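PDB 3N7X: capsid protein, which folds as a beta-barrel subunit, sixty of which form the icosahedral capsid of a shrimp densovirus, and binds calcium ions where subunits meet. Local coordinates for residues Val169-Ala172 with Lys173-Asn177; Ser185-Asn189 with Tyr190-Ile194; Val251-Asp255 with His256-Asp260. One frame throughout, in Å; residues are numbered along the deposited sequence.

Interaction 1 of 3, residues Val169-Ala172 with Lys173-Asn177. With CA (calcium ion), chain B.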
loop_
_atom_site.group_PDB
_atom_site.type_symbol
_atom_site.label_atom_id
_atom_site.label_comp_id
_atom_site.label_asym_id
_atom_site.label_seq_id
_atom_site.Cartn_x
_atom_site.Cartn_y
_atom_site.Cartn_z
ATOM N N VAL A 169 -102.253 -44.301 13.011
ATOM C CA VAL A 169 -100.970 -44.332 13.694
ATOM C C VAL A 169 -100.896 -43.278 14.812
ATOM O O VAL A 169 -101.401 -42.167 14.667
ATOM C CB VAL A 169 -99.818 -44.134 12.681
ATOM C CG1 VAL A 169 -99.958 -42.792 11.996
ATOM C CG2 VAL A 169 -98.481 -44.260 13.382
ATOM N N THR A 170 -100.274 -43.645 15.929
ATOM C CA THR A 170 -100.142 -42.752 17.081
ATOM C C THR A 170 -98.709 -42.265 17.264
ATOM O O THR A 170 -97.780 -42.802 16.659
ATOM C CB THR A 170 -100.520 -43.470 18.382
ATOM O OG1 THR A 170 -99.542 -44.481 18.661
ATOM C CG2 THR A 170 -101.888 -44.118 18.260
ATOM N N LEU A 171 -98.528 -41.259 18.113
ATOM C CA LEU A 171 -97.192 -40.754 18.376
ATOM C C LEU A 171 -96.331 -41.875 18.962
ATOM O O LEU A 171 -95.146 -41.997 18.637
ATOM C CB LEU A 171 -97.235 -39.580 19.354
ATOM C CG LEU A 171 -95.858 -39.100 19.833
ATOM C CD1 LEU A 171 -95.010 -38.728 18.634
ATOM C CD2 LEU A 171 -96.004 -37.912 20.780
ATOM N N ALA A 172 -96.923 -42.695 19.825
ATOM C CA ALA A 172 -96.184 -43.798 20.428
ATOM C C ALA A 172 -95.586 -44.710 19.351
ATOM O O ALA A 172 -94.428 -45.118 19.448
ATOM C CB ALA A 172 -97.093 -44.605 21.351
ATOM N N LYS A 173 -96.373 -45.028 18.328
ATOM C CA LYS A 173 -95.899 -45.886 17.245
ATOM C C LYS A 173 -94.666 -45.280 16.572
ATOM O O LYS A 173 -93.656 -45.959 16.378
ATOM C CB LYS A 173 -97.006 -46.087 16.205
ATOM C CG LYS A 173 -98.171 -46.935 16.692
ATOM C CD LYS A 173 -97.867 -48.426 16.596
ATOM C CE LYS A 173 -97.793 -48.876 15.133
ATOM N NZ LYS A 173 -97.508 -50.339 14.970
ATOM N N TRP A 174 -94.754 -44.000 16.217
ATOM C CA TRP A 174 -93.637 -43.321 15.575
ATOM C C TRP A 174 -92.385 -43.349 16.447
ATOM O O TRP A 174 -91.272 -43.488 15.943
ATOM C CB TRP A 174 -93.996 -41.872 15.256
ATOM C CG TRP A 174 -94.878 -41.707 14.059
ATOM C CD1 TRP A 174 -96.198 -41.358 14.054
ATOM C CD2 TRP A 174 -94.488 -41.814 12.685
ATOM N NE1 TRP A 174 -96.650 -41.231 12.765
ATOM C CE2 TRP A 174 -95.622 -41.506 11.904
ATOM C CE3 TRP A 174 -93.288 -42.136 12.039
ATOM C CZ2 TRP A 174 -95.593 -41.506 10.506
ATOM C CZ3 TRP A 174 -93.257 -42.136 10.644
ATOM C CH2 TRP A 174 -94.406 -41.822 9.896
ATOM N N ILE A 175 -92.562 -43.205 17.754
ATOM C CA ILE A 175 -91.423 -43.236 18.655
ATOM C C ILE A 175 -90.865 -44.654 18.673
ATOM O O ILE A 175 -89.654 -44.863 18.722
ATOM C CB ILE A 175 -91.832 -42.831 20.080
ATOM C CG1 ILE A 175 -92.217 -41.353 20.100
ATOM C CG2 ILE A 175 -90.693 -43.102 21.050
ATOM C CD1 ILE A 175 -92.597 -40.838 21.473
ATOM N N GLN A 176 -91.759 -45.631 18.625
ATOM C CA GLN A 176 -91.352 -47.026 18.635
ATOM C C GLN A 176 -90.571 -47.394 17.378
ATOM O O GLN A 176 -89.602 -48.157 17.435
ATOM C CB GLN A 176 -92.584 -47.930 18.747
ATOM C CG GLN A 176 -93.048 -48.192 20.176
ATOM C CD GLN A 176 -94.544 -48.498 20.272
ATOM O OE1 GLN A 176 -95.115 -49.171 19.409
ATOM N NE2 GLN A 176 -95.180 -48.009 21.333
ATOM N N ASN A 177 -90.975 -46.829 16.244
ATOM C CA ASN A 177 -90.326 -47.178 14.990
ATOM C C ASN A 177 -90.806 -46.307 13.834
ATOM O O ASN A 177 -91.877 -45.699 13.896
ATOM C CB ASN A 177 -90.666 -48.644 14.661
ATOM C CG ASN A 177 -89.658 -49.302 13.731
ATOM O OD1 ASN A 177 -88.639 -49.836 14.179
ATOM N ND2 ASN A 177 -89.937 -49.265 12.434
HETATM CA CA CA B . -88.406 -49.622 18.823
HETATM O O HOH W 1 -88.048 -47.400 19.692
HETATM O O HOH W 2 -89.098 -50.704 16.818
HETATM O O HOH W 3 -87.882 -51.976 18.913
#
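V169 lies across the pyrrole end of the W174 indole, the two side chains meeting at about a right angle. Its CG2, anti to the backbone N, comes obliquely to the ring, 3.6 Å from W174 NE1, and on its other flank touches K173 CB. The indole N-H is spent on the carbonyl of L320, and W78 packs edge-to-face with the ring, a fitting place for a large aromatic that has one polar atom to satisfy. T170 is the N-cap of helix 171-176. With chi1 at 68°, its OG1 turns back over the first turn and accepts from K173 N at 3.2 Å, while T170 O takes W174 N in the carbonyl plane; a threonine thus covers an N-H that the helix cannot serve. On the buried flank, one turn apart, L171 CG lies 4.0 Å from I175 CD1, both side chains packing on Y84. Q176 NE2 lies 3.9 Å from A172 CB and makes a weak hydrogen bond to S91 O. At the last turn Q176 O binds calcium at 2.4 Å, together with Y55 O and with E191 of a neighbouring subunit. I175 O and N177 OD1 each accept from a water of that calcium, and OD1 also accepts from E57 N. The metal draws on carbonyl oxygen at the C-terminal end of a short helix, whose partial negative charge would probably favour a cation.

Interaction 2 of 3, residues Ser185-Asn189 with Tyr190-Ile194. With CA (calcium ion), chain C.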
loop_
_atom_site.group_PDB
_atom_site.type_symbol
_atom_site.label_atom_id
_atom_site.label_comp_id
_atom_site.label_asym_id
_atom_site.label_seq_id
_atom_site.Cartn_x
_atom_site.Cartn_y
_atom_site.Cartn_z
ATOM N N SER A 185 -99.386 -46.154 -4.580
ATOM C CA SER A 185 -100.444 -47.143 -4.394
ATOM C C SER A 185 -100.584 -48.137 -5.545
ATOM O O SER A 185 -101.048 -49.256 -5.340
ATOM C CB SER A 185 -101.782 -46.439 -4.165
ATOM O OG SER A 185 -102.109 -45.616 -5.270
ATOM N N THR A 186 -100.173 -47.741 -6.748
ATOM C CA THR A 186 -100.285 -48.623 -7.909
ATOM C C THR A 186 -98.984 -49.320 -8.308
ATOM O O THR A 186 -98.931 -49.983 -9.346
ATOM C CB THR A 186 -100.790 -47.847 -9.149
ATOM O OG1 THR A 186 -99.810 -46.872 -9.545
ATOM C CG2 THR A 186 -102.104 -47.148 -8.835
ATOM N N ALA A 187 -97.945 -49.180 -7.491
ATOM C CA ALA A 187 -96.649 -49.782 -7.798
ATOM C C ALA A 187 -96.529 -51.275 -7.511
ATOM O O ALA A 187 -95.980 -51.685 -6.486
ATOM C CB ALA A 187 -95.550 -49.033 -7.065
ATOM N N ALA A 188 -97.036 -52.092 -8.422
ATOM C CA ALA A 188 -96.939 -53.532 -8.252
ATOM C C ALA A 188 -95.467 -53.915 -8.424
ATOM O O ALA A 188 -94.970 -54.825 -7.761
ATOM C CB ALA A 188 -97.798 -54.243 -9.291
ATOM N N ASN A 189 -94.784 -53.208 -9.324
ATOM C CA ASN A 189 -93.366 -53.438 -9.601
ATOM C C ASN A 189 -92.509 -53.009 -8.409
ATOM O O ASN A 189 -92.385 -51.815 -8.118
ATOM C CB ASN A 189 -92.952 -52.661 -10.852
ATOM C CG ASN A 189 -91.449 -52.600 -11.030
ATOM O OD1 ASN A 189 -90.728 -53.526 -10.657
ATOM N ND2 ASN A 189 -90.968 -51.512 -11.615
ATOM N N TYR A 190 -91.906 -53.983 -7.730
ATOM C CA TYR A 190 -91.102 -53.691 -6.551
ATOM C C TYR A 190 -89.842 -52.874 -6.822
ATOM O O TYR A 190 -89.224 -52.370 -5.886
ATOM C CB TYR A 190 -90.743 -54.990 -5.815
ATOM C CG TYR A 190 -89.570 -55.748 -6.388
ATOM C CD1 TYR A 190 -89.523 -56.092 -7.739
ATOM C CD2 TYR A 190 -88.504 -56.136 -5.571
ATOM C CE1 TYR A 190 -88.445 -56.802 -8.263
ATOM C CE2 TYR A 190 -87.419 -56.850 -6.081
ATOM C CZ TYR A 190 -87.393 -57.179 -7.427
ATOM O OH TYR A 190 -86.322 -57.877 -7.940
ATOM N N GLU A 191 -89.467 -52.735 -8.092
ATOM C CA GLU A 191 -88.279 -51.955 -8.445
ATOM C C GLU A 191 -88.576 -50.465 -8.595
ATOM O O GLU A 191 -87.667 -49.664 -8.808
ATOM C CB GLU A 191 -87.651 -52.470 -9.752
ATOM C CG GLU A 191 -86.668 -53.621 -9.563
ATOM C CD GLU A 191 -85.956 -54.042 -10.848
ATOM O OE1 GLU A 191 -85.606 -53.164 -11.666
ATOM O OE2 GLU A 191 -85.724 -55.258 -11.030
ATOM N N ASP A 192 -89.842 -50.084 -8.465
ATOM C CA ASP A 192 -90.208 -48.686 -8.644
ATOM C C ASP A 192 -89.373 -47.692 -7.838
ATOM O O ASP A 192 -88.897 -46.690 -8.376
ATOM C CB ASP A 192 -91.690 -48.478 -8.338
ATOM C CG ASP A 192 -92.250 -47.240 -9.020
ATOM O OD1 ASP A 192 -92.175 -47.166 -10.269
ATOM O OD2 ASP A 192 -92.759 -46.341 -8.317
ATOM N N PRO A 193 -89.175 -47.953 -6.540
ATOM C CA PRO A 193 -88.385 -47.031 -5.718
ATOM C C PRO A 193 -86.977 -46.740 -6.245
ATOM O O PRO A 193 -86.557 -45.582 -6.277
ATOM C CB PRO A 193 -88.370 -47.715 -4.356
ATOM C CG PRO A 193 -89.692 -48.420 -4.330
ATOM C CD PRO A 193 -89.745 -49.030 -5.712
ATOM N N ILE A 194 -86.248 -47.775 -6.663
ATOM C CA ILE A 194 -84.891 -47.562 -7.168
ATOM C C ILE A 194 -84.876 -46.938 -8.560
ATOM O O ILE A 194 -83.856 -46.412 -9.000
ATOM C CB ILE A 194 -84.059 -48.868 -7.199
ATOM C CG1 ILE A 194 -84.607 -49.829 -8.253
ATOM C CG2 ILE A 194 -84.048 -49.505 -5.816
ATOM C CD1 ILE A 194 -83.815 -51.117 -8.369
HETATM CA CA CA C . -85.120 -56.825 -12.568
HETATM O O HOH W 4 -92.019 -49.042 -12.221
HETATM O O HOH W 5 -85.454 -58.047 -10.514
HETATM O O HOH W 6 -84.901 -54.696 -13.683
HETATM O O HOH W 7 -84.467 -59.098 -12.840
#
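N189 swings its side-chain amide over the start of the following turn, OD1 lying beyond E191 N, nearly in the line of its N-H, and ND2 passing alongside E191 CB at 3.9 Å. The group gets there because CG stands anti to the backbone N (chi1 167°). OD1 accepts from E191 N at 3.0 Å, with the donor well above the plane of the amide carbonyl, 68° out of it. The backbone carbonyl of N189 closes a type I beta turn by accepting from D192 N at 3.1 Å, so one asparagine serves two N-H groups at the entry to helix 192-196. The side-chain bond makes an Asx turn laid over the type I turn, a capping bond on the turn that leads into the helix. Asparagine also has an N-H to give: ND2 and D192 OD1 share a water, which helps hold the amide's rotation. D192 sets its CB and OD2 each 4.1 Å from A187 CB, the methyl of the residue at the centre of an inverse gamma turn. The E191 chain, extended beyond CG, leads away from N189 to the subunit boundary, where OE2 binds calcium at 2.3 Å while OE1 accepts from a water of that ion. The other protein ligands, Y55 O and Q176 O, belong to a neighbouring subunit. Y190 OH, beyond a ring that meets Y55 of that subunit and forms a cation-pi pair with K272 of its own chain, hydrogen-bonds to another calcium-bound water, 2.7 Å away.

Interaction 3 of 3, residues Val251-Asp255 with His256-Asp260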
loop_
_atom_site.group_PDB
_atom_site.type_symbol
_atom_site.label_atom_id
_atom_site.label_comp_id
_atom_site.label_asym_id
_atom_site.label_seq_id
_atom_site.Cartn_x
_atom_site.Cartn_y
_atom_site.Cartn_z
ATOM N N VAL A 251 -92.173 -12.840 9.794
ATOM C CA VAL A 251 -90.772 -12.673 9.438
ATOM C C VAL A 251 -90.332 -13.989 8.806
ATOM O O VAL A 251 -90.466 -15.051 9.411
ATOM C CB VAL A 251 -89.915 -12.357 10.680
ATOM C CG1 VAL A 251 -88.453 -12.256 10.300
ATOM C CG2 VAL A 251 -90.377 -11.052 11.295
ATOM N N TYR A 252 -89.818 -13.916 7.584
ATOM C CA TYR A 252 -89.402 -15.114 6.862
ATOM C C TYR A 252 -88.529 -14.752 5.665
ATOM O O TYR A 252 -88.443 -13.590 5.283
ATOM C CB TYR A 252 -90.637 -15.836 6.337
ATOM C CG TYR A 252 -91.339 -15.045 5.258
ATOM C CD1 TYR A 252 -91.945 -13.819 5.545
ATOM C CD2 TYR A 252 -91.371 -15.501 3.942
ATOM C CE1 TYR A 252 -92.564 -13.067 4.544
ATOM C CE2 TYR A 252 -91.988 -14.762 2.934
ATOM C CZ TYR A 252 -92.582 -13.544 3.240
ATOM O OH TYR A 252 -93.178 -12.801 2.240
ATOM N N PRO A 253 -87.873 -15.753 5.055
ATOM C CA PRO A 253 -87.015 -15.514 3.885
ATOM C C PRO A 253 -87.869 -15.472 2.607
ATOM O O PRO A 253 -88.117 -16.504 1.983
ATOM C CB PRO A 253 -86.065 -16.704 3.919
ATOM C CG PRO A 253 -86.950 -17.804 4.442
ATOM C CD PRO A 253 -87.711 -17.130 5.561
ATOM N N ALA A 254 -88.316 -14.277 2.227
ATOM C CA ALA A 254 -89.174 -14.089 1.049
ATOM C C ALA A 254 -88.388 -13.872 -0.233
ATOM O O ALA A 254 -88.852 -14.162 -1.336
ATOM C CB ALA A 254 -90.087 -12.892 1.273
ATOM N N ASP A 255 -87.196 -13.342 -0.040
ATOM C CA ASP A 255 -86.245 -12.983 -1.071
ATOM C C ASP A 255 -85.774 -14.079 -2.043
ATOM O O ASP A 255 -85.606 -13.837 -3.238
ATOM C CB ASP A 255 -85.042 -12.386 -0.345
ATOM C CG ASP A 255 -84.045 -11.781 -1.274
ATOM O OD1 ASP A 255 -84.342 -10.702 -1.838
ATOM O OD2 ASP A 255 -82.966 -12.393 -1.438
ATOM N N HIS A 256 -85.573 -15.286 -1.527
ATOM C CA HIS A 256 -85.038 -16.380 -2.334
ATOM C C HIS A 256 -85.588 -17.741 -1.911
ATOM O O HIS A 256 -86.253 -17.868 -0.886
ATOM C CB HIS A 256 -83.535 -16.421 -2.125
ATOM C CG HIS A 256 -83.160 -16.644 -0.688
ATOM N ND1 HIS A 256 -83.462 -15.734 0.306
ATOM C CD2 HIS A 256 -82.619 -17.717 -0.062
ATOM C CE1 HIS A 256 -83.128 -16.239 1.481
ATOM N NE2 HIS A 256 -82.616 -17.442 1.286
ATOM N N HIS A 257 -85.273 -18.759 -2.703
ATOM C CA HIS A 257 -85.674 -20.129 -2.405
ATOM C C HIS A 257 -84.584 -20.706 -1.512
ATOM O O HIS A 257 -83.404 -20.669 -1.863
ATOM C CB HIS A 257 -85.748 -20.966 -3.684
ATOM C CG HIS A 257 -86.979 -20.729 -4.499
ATOM N ND1 HIS A 257 -88.215 -21.226 -4.143
ATOM C CD2 HIS A 257 -87.166 -20.051 -5.657
ATOM C CE1 HIS A 257 -89.109 -20.868 -5.048
ATOM N NE2 HIS A 257 -88.497 -20.153 -5.977
ATOM N N THR A 258 -84.968 -21.232 -0.357
ATOM C CA THR A 258 -83.990 -21.813 0.551
ATOM C C THR A 258 -83.675 -23.228 0.079
ATOM O O THR A 258 -84.363 -23.762 -0.788
ATOM C CB THR A 258 -84.551 -21.891 1.973
ATOM O OG1 THR A 258 -85.681 -22.771 1.983
ATOM C CG2 THR A 258 -84.994 -20.514 2.447
ATOM N N ASN A 259 -82.632 -23.833 0.634
ATOM C CA ASN A 259 -82.292 -25.201 0.264
ATOM C C ASN A 259 -83.299 -26.082 0.971
ATOM O O ASN A 259 -83.434 -25.999 2.195
ATOM C CB ASN A 259 -80.889 -25.565 0.739
ATOM C CG ASN A 259 -79.821 -24.744 0.057
ATOM O OD1 ASN A 259 -79.748 -24.704 -1.176
ATOM N ND2 ASN A 259 -78.982 -24.079 0.851
ATOM N N ASP A 260 -84.019 -26.914 0.223
ATOM C CA ASP A 260 -85.001 -27.761 0.878
ATOM C C ASP A 260 -84.336 -28.873 1.676
ATOM O O ASP A 260 -83.180 -29.230 1.440
ATOM C CB ASP A 260 -86.028 -28.336 -0.121
ATOM C CG ASP A 260 -85.393 -29.096 -1.263
ATOM O OD1 ASP A 260 -84.534 -29.966 -1.006
ATOM O OD2 ASP A 260 -85.774 -28.832 -2.425
#
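P253 and H256 meet across a bend in the long loop that joins strands 220-221 and 264-268, a connection that contributes to subunit contacts of the capsid rather than to the barrel strands. The apolar contacts come first. P253 CB approaches the imidazole obliquely, 3.8 Å from H256 CE1, and P253 CG meets the methyl CG2 of T258 at 3.9 Å, the two side chains inclined to one another. Proline suits the position: its ring is a compact, rigid apolar surface that serves both partners, and it also packs on R218 and W236. T258 divides its branches by chemistry, the methyl going to the proline while OG1 hydrogen-bonds to W236 O.

The polar groups of the bend are close without being hydrogen-bonded across it. D255 and H256 are neighbours whose side chains cross at about a right angle, with the carboxylate and imidazole planes 60° apart. D255 OD2 stays 3.8 Å from H256 ND1, so any attraction between them would be electrostatic and modest. D255 CB, rather than the carboxylate, sits at the edge of the imidazole.

Bonds to other chains involve mostly the backbone: D255 O accepts from R218 of a neighbouring subunit, and A254 also makes backbone hydrogen bonds to that subunit, whose N219 OD1 has a weak hydrogen bond with H257 NE2. The H256 ring is turned back beside the preceding peptide by its first torsion (chi1 60°), which places CG between the backbone N and the carbonyl carbon and leaves H256 ND1 3.7 Å from D255 C.

How the interactions relate
The three contacts follow one another along the chain without touching; nearest atoms are about 16 to 18 Å apart. Measured centre to centre, interaction 1 lies about 11 Å from the middle of the subunit, and interactions 2 and 3 more than 20 Å out, although interaction 2 is buried by a neighbouring chain. Interactions 1 and 2 both involve short helices with a side-chain capping bond, but the calcium ligand of interaction 1 is at the helix's end and that of interaction 2 is in the turn before one; the carbonyl and the carboxylate come from different subunits. Interaction 3 has neither helix nor metal, joining its loop by apolar packing and leaving intersubunit bonding largely to the backbone.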